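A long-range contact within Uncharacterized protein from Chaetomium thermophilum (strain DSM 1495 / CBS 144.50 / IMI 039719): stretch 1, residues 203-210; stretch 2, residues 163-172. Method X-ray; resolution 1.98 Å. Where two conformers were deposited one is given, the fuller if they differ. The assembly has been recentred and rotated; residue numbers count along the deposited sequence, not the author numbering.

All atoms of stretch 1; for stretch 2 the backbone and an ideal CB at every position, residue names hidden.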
ATOM      1  N   VAL A 203      -8.225   9.160  -7.817  1.00 22.10           N
ATOM      2  CA  VAL A 203      -7.782  10.484  -8.183  1.00 23.04           C
ATOM      3  C   VAL A 203      -7.657  11.374  -6.960  1.00 23.19           C
ATOM      4  O   VAL A 203      -6.728  12.141  -6.864  1.00 23.82           O
ATOM      5  CB  VAL A 203      -8.724  11.112  -9.263  1.00 23.11           C
ATOM      6  CG1 VAL A 203      -8.216  12.507  -9.697  1.00 23.43           C
ATOM      7  CG2 VAL A 203      -8.746  10.199 -10.482  1.00 24.27           C
ATOM      8  N   ARG A 204      -8.610  11.274  -6.040  1.00 23.85           N
ATOM      9  CA  ARG A 204      -8.600  12.048  -4.805  0.50 24.06           C
ATOM     10  C   ARG A 204      -7.270  11.862  -4.078  1.00 23.14           C
ATOM     11  O   ARG A 204      -6.628  12.827  -3.664  1.00 22.13           O
ATOM     12  CB  ARG A 204      -9.732  11.588  -3.881  0.50 24.85           C
ATOM     13  CG  ARG A 204     -10.055  12.579  -2.776  0.50 29.15           C
ATOM     14  CD  ARG A 204     -10.140  11.912  -1.394  0.50 34.39           C
ATOM     15  NE  ARG A 204      -8.918  12.144  -0.620  0.50 38.15           N
ATOM     16  CZ  ARG A 204      -8.062  11.194  -0.246  0.50 37.41           C
ATOM     17  NH1 ARG A 204      -8.300   9.929  -0.553  0.50 33.98           N
ATOM     18  NH2 ARG A 204      -6.986  11.518   0.458  0.50 35.09           N
ATOM     19  N   ALA A 205      -6.881  10.599  -3.918  1.00 21.34           N
ATOM     20  CA  ALA A 205      -5.641  10.260  -3.235  1.00 20.85           C
ATOM     21  C   ALA A 205      -4.416  10.784  -4.012  1.00 20.02           C
ATOM     22  O   ALA A 205      -3.485  11.317  -3.423  1.00 18.89           O
ATOM     23  CB  ALA A 205      -5.542   8.741  -3.059  1.00 20.94           C
ATOM     24  N   ALA A 206      -4.438  10.632  -5.336  1.00 20.17           N
ATOM     25  CA  ALA A 206      -3.342  11.103  -6.192  1.00 19.97           C
ATOM     26  C   ALA A 206      -3.140  12.607  -5.959  1.00 20.50           C
ATOM     27  O   ALA A 206      -2.002  13.084  -5.799  1.00 19.51           O
ATOM     28  CB  ALA A 206      -3.659  10.845  -7.653  1.00 20.01           C
ATOM     29  N   ASN A 207      -4.259  13.337  -5.929  1.00 21.79           N
ATOM     30  CA  ASN A 207      -4.248  14.779  -5.652  1.00 22.16           C
ATOM     31  C   ASN A 207      -3.662  15.113  -4.308  1.00 21.80           C
ATOM     32  O   ASN A 207      -2.825  16.023  -4.195  1.00 21.15           O
ATOM     33  CB  ASN A 207      -5.644  15.394  -5.760  1.00 23.36           C
ATOM     34  CG  ASN A 207      -6.144  15.468  -7.195  1.00 26.32           C
ATOM     35  OD1 ASN A 207      -5.362  15.463  -8.143  1.00 27.12           O
ATOM     36  ND2 ASN A 207      -7.477  15.565  -7.358  1.00 30.83           N
ATOM     37  N   THR A 208      -4.112  14.387  -3.285  1.00 20.89           N
ATOM     38  CA  THR A 208      -3.610  14.609  -1.937  1.00 20.43           C
ATOM     39  C   THR A 208      -2.089  14.342  -1.876  1.00 20.00           C
ATOM     40  O   THR A 208      -1.338  15.154  -1.328  1.00 20.08           O
ATOM     41  CB  THR A 208      -4.385  13.732  -0.896  1.00 20.23           C
ATOM     42  OG1 THR A 208      -5.764  14.134  -0.897  1.00 22.52           O
ATOM     43  CG2 THR A 208      -3.815  13.878   0.528  1.00 20.72           C
ATOM     44  N   ALA A 209      -1.637  13.200  -2.398  1.00 19.24           N
ATOM     45  CA  ALA A 209      -0.201  12.888  -2.359  1.00 18.91           C
ATOM     46  C   ALA A 209       0.615  13.981  -3.068  1.00 18.99           C
ATOM     47  O   ALA A 209       1.631  14.437  -2.566  1.00 17.76           O
ATOM     48  CB  ALA A 209       0.082  11.519  -2.988  1.00 18.99           C
ATOM     49  N   TYR A 210       0.134  14.426  -4.219  1.00 18.81           N
ATOM     50  CA  TYR A 210       0.785  15.498  -4.952  1.00 19.20           C
ATOM     51  C   TYR A 210       0.876  16.793  -4.117  1.00 19.86           C
ATOM     52  O   TYR A 210       1.930  17.434  -4.020  1.00 19.29           O
ATOM     53  CB  TYR A 210      -0.002  15.753  -6.228  1.00 19.58           C
ATOM     54  CG  TYR A 210       0.375  17.038  -6.904  1.00 21.15           C
ATOM     55  CD1 TYR A 210       1.515  17.112  -7.710  1.00 19.60           C
ATOM     56  CD2 TYR A 210      -0.407  18.196  -6.727  1.00 24.49           C
ATOM     57  CE1 TYR A 210       1.881  18.308  -8.317  1.00 22.03           C
ATOM     58  CE2 TYR A 210      -0.045  19.394  -7.346  1.00 25.83           C
ATOM     59  CZ  TYR A 210       1.100  19.433  -8.141  1.00 24.72           C
ATOM     60  OH  TYR A 210       1.448  20.623  -8.756  1.00 28.18           O
ATOM     61  N   UNK A 163      -6.477   4.143   3.505  1.00 18.67           N
ATOM     62  CA  UNK A 163      -7.632   4.969   3.811  1.00 19.31           C
ATOM     63  C   UNK A 163      -7.345   6.379   3.327  1.00 20.05           C
ATOM     64  O   UNK A 163      -6.281   6.646   2.737  1.00 19.19           O
ATOM     65  CB  UNK A 163      -7.953   4.951   5.307  1.00 19.31           C
ATOM     66  N   UNK A 164      -8.262   7.301   3.631  1.00 21.44           N
ATOM     67  CA  UNK A 164      -8.040   8.710   3.336  1.00 22.91           C
ATOM     68  C   UNK A 164      -6.804   9.285   4.046  1.00 22.82           C
ATOM     69  O   UNK A 164      -6.302  10.312   3.625  1.00 23.06           O
ATOM     70  CB  UNK A 164      -9.280   9.514   3.730  1.00 22.91           C
ATOM     71  N   UNK A 165      -6.299   8.622   5.094  1.00 22.87           N
ATOM     72  CA  UNK A 165      -5.084   9.103   5.766  1.00 23.44           C
ATOM     73  C   UNK A 165      -3.810   8.600   5.096  1.00 21.46           C
ATOM     74  O   UNK A 165      -2.695   9.069   5.428  1.00 21.47           O
ATOM     75  CB  UNK A 165      -5.092   8.672   7.234  1.00 23.44           C
ATOM     76  N   UNK A 166      -3.949   7.613   4.214  1.00 19.10           N
ATOM     77  CA  UNK A 166      -2.758   6.977   3.628  1.00 17.92           C
ATOM     78  C   UNK A 166      -1.958   7.851   2.653  1.00 17.29           C
ATOM     79  O   UNK A 166      -0.745   7.802   2.689  1.00 17.03           O
ATOM     80  CB  UNK A 166      -3.186   5.702   2.898  1.00 17.92           C
ATOM     81  N   UNK A 167      -2.621   8.663   1.797  1.00 18.36           N
ATOM     82  CA  UNK A 167      -1.832   9.432   0.810  1.00 18.26           C
ATOM     83  C   UNK A 167      -0.832  10.411   1.421  1.00 18.27           C
ATOM     84  O   UNK A 167       0.273  10.582   0.865  1.00 18.55           O
ATOM     85  CB  UNK A 167      -2.781  10.212  -0.102  1.00 18.26           C
ATOM     86  N   UNK A 168      -1.185  11.015   2.559  1.00 17.46           N
ATOM     87  CA  UNK A 168      -0.254  11.926   3.202  1.00 19.27           C
ATOM     88  C   UNK A 168       0.925  11.145   3.774  1.00 19.00           C
ATOM     89  O   UNK A 168       2.067  11.587   3.656  1.00 18.58           O
ATOM     90  CB  UNK A 168      -0.954  12.729   4.300  1.00 19.27           C
ATOM     91  N   UNK A 169       0.658   9.973   4.358  1.00 18.65           N
ATOM     92  CA  UNK A 169       1.766   9.147   4.886  1.00 17.98           C
ATOM     93  C   UNK A 169       2.713   8.748   3.735  1.00 18.07           C
ATOM     94  O   UNK A 169       3.947   8.836   3.842  1.00 18.80           O
ATOM     95  CB  UNK A 169       1.224   7.900   5.587  1.00 17.98           C
ATOM     96  N   UNK A 170       2.133   8.324   2.624  1.00 17.48           N
ATOM     97  CA  UNK A 170       2.931   7.883   1.482  1.00 17.16           C
ATOM     98  C   UNK A 170       3.755   9.027   0.879  1.00 16.91           C
ATOM     99  O   UNK A 170       4.923   8.853   0.581  1.00 15.90           O
ATOM    100  CB  UNK A 170       2.019   7.280   0.412  1.00 17.16           C
ATOM    101  N   UNK A 171       3.133  10.182   0.681  1.00 17.13           N
ATOM    102  CA  UNK A 171       3.827  11.337   0.104  1.00 17.52           C
ATOM    103  C   UNK A 171       4.997  11.809   1.009  1.00 17.55           C
ATOM    104  O   UNK A 171       6.090  12.126   0.512  1.00 16.71           O
ATOM    105  CB  UNK A 171       2.835  12.481  -0.113  1.00 17.52           C
ATOM    106  N   UNK A 172       4.771  11.831   2.320  1.00 17.84           N
ATOM    107  CA  UNK A 172       5.844  12.198   3.286  1.00 19.01           C
ATOM    108  C   UNK A 172       6.960  11.167   3.344  1.00 18.88           C
ATOM    109  O   UNK A 172       8.141  11.524   3.483  1.00 19.96           O
ATOM    110  CB  UNK A 172       5.257  12.372   4.688  1.00 19.01           C
TER

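Position 163 lies in an extended conformation (phi/psi -100/-175) just before a turn, and its ideal CB points away from stretch 1 with nothing of that stretch within 5.5 Å. Stretch 1 therefore sets little constraint, but a residue ahead of a helical turn is often one that can accept a hydrogen bond from a free backbone amide: Ser, Thr, Asp or Asn. It is Thr163, whose OG1 accepts from the backbone N of residue 165 at 3.1 Å, a capping bond.

At position 164, phi/psi of -60/-18 suits the type I turn that begins at 163. CA-to-CB points sideways, and the ideal CB stands 4.4 Å from Arg204 NH1, beside the guanidinium. Many polar residues would do; an acidic one could answer the charge, while a long aliphatic stem could simply lie against the planar group. The residue is Lys164. Its CB sits over one face of the guanidinium, and its end leads away, so that the two positive groups do not meet. A water that accepts from Arg204 NH1 at 2.5 Å also donates weakly to Thr163 O at 3.4 Å, linking the arginine to the turn.

Position 165 points away from stretch 1 into space that this helix leaves open, so a wide range of residues, polar ones included, is possible; it is Glu165. Position 166 closes the turn, its CB sideways and beyond reach of stretch 1. A small polar residue could serve the turn from here, and Ser166 does: its OG accepts from Thr163 N at 2.9 Å.

Position 167 is the centre of the contact. CA-to-CB points toward stretch 1, and the ideal CB is only 3.6 Å from Ala205 O and 3.9 Å from both Thr208 CG2 and Ala209 N. The hollow is bounded by Ala205 CB, Thr208 CG2 and the Ala209 backbone, with little room beyond CB, favouring a compact apolar residue such as Ala, Val or Pro. Proline is also plausible because phi is -61° and the first turn of a helix needs few amide donors. Pro167 fits as a knob among Arg204, Ala205, Thr208 and Ala209: its CG lies 3.5 Å from Ala205 CB, and its CB 3.9 Å from Thr208 CG2.

Position 168 looks sideways, its ideal CB 4.9 Å from Thr208 CG2. A polar chain could pass along the edge of the contact, and Glu168 does, with its OE2 taken up one helical turn along, at position 172.

Positions 169 and 170 make no contact with stretch 1, which leaves the choice wide; they are Val169 and Leu170.

Position 171, one turn after Pro167, again points toward stretch 1, but here the ideal CB is 3.4 Å from Ala209 O. So close a backbone favours Ala, Gly or perhaps Ser. It is Ala171, whose CB lies 3.3 Å from Ala209 O and 4.1 Å from Ala209 CB.

Position 172 is out of reach, free for a long polar chain: Arg172, whose NE donates to Glu168 OE2 at 2.8 Å in a salt bridge.

Stretch 2 (163-172) TKESPEVLAR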
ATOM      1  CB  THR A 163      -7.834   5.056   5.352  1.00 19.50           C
ATOM      2  OG1 THR A 163      -6.664   5.649   5.937  1.00 19.05           O
ATOM      3  CG2 THR A 163      -8.070   3.652   5.977  1.00 19.03           C
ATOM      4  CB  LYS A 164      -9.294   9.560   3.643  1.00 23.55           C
ATOM      5  CG  LYS A 164      -9.536   9.819   5.109  1.00 28.50           C
ATOM      6  CD  LYS A 164     -10.657  10.913   5.278  1.00 35.95           C
ATOM      7  CE  LYS A 164     -11.559  10.629   6.475  1.00 39.53           C
ATOM      8  NZ  LYS A 164     -10.768  10.348   7.731  1.00 42.16           N
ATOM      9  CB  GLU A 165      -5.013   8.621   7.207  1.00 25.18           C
ATOM     10  CG  GLU A 165      -6.317   8.520   7.913  1.00 31.62           C
ATOM     11  CD  GLU A 165      -6.518   9.651   8.828  1.00 40.18           C
ATOM     12  OE1 GLU A 165      -6.810  10.758   8.319  1.00 45.51           O
ATOM     13  OE2 GLU A 165      -6.388   9.427  10.060  1.00 45.16           O
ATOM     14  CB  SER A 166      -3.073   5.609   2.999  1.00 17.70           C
ATOM     15  OG  SER A 166      -3.668   4.752   3.942  1.00 19.29           O
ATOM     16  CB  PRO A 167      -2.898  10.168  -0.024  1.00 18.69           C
ATOM     17  CG  PRO A 167      -4.150   9.286   0.090  1.00 19.65           C
ATOM     18  CD  PRO A 167      -4.080   8.731   1.512  1.00 18.65           C
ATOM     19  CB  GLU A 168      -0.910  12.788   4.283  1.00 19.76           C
ATOM     20  CG  GLU A 168       0.104  13.483   5.186  1.00 23.97           C
ATOM     21  CD  GLU A 168      -0.493  14.586   6.020  1.00 30.64           C
ATOM     22  OE1 GLU A 168      -1.733  14.763   6.016  1.00 33.47           O
ATOM     23  OE2 GLU A 168       0.297  15.285   6.681  1.00 35.41           O
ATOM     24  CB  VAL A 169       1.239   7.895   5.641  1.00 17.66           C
ATOM     25  CG1 VAL A 169       2.387   6.957   6.003  1.00 17.27           C
ATOM     26  CG2 VAL A 169       0.444   8.306   6.905  1.00 18.15           C
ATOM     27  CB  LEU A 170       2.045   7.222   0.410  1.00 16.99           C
ATOM     28  CG  LEU A 170       2.749   6.677  -0.840  1.00 17.48           C
ATOM     29  CD1 LEU A 170       3.795   5.569  -0.454  1.00 16.47           C
ATOM     30  CD2 LEU A 170       1.732   6.141  -1.852  1.00 17.66           C
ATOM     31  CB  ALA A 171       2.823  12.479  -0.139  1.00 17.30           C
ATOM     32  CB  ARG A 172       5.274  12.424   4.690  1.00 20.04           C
ATOM     33  CG  ARG A 172       4.492  13.719   4.785  1.00 23.66           C
ATOM     34  CD  ARG A 172       4.080  14.071   6.239  1.00 28.28           C
ATOM     35  NE  ARG A 172       3.030  15.099   6.246  1.00 33.28           N
ATOM     36  CZ  ARG A 172       3.232  16.392   5.975  1.00 35.98           C
ATOM     37  NH1 ARG A 172       4.446  16.836   5.651  1.00 37.88           N
ATOM     38  NH2 ARG A 172       2.217  17.249   6.013  1.00 37.28           N
TER
HETATM   39  O   HOH W   1      -7.683   7.536  -0.180  1.00 52.92           O
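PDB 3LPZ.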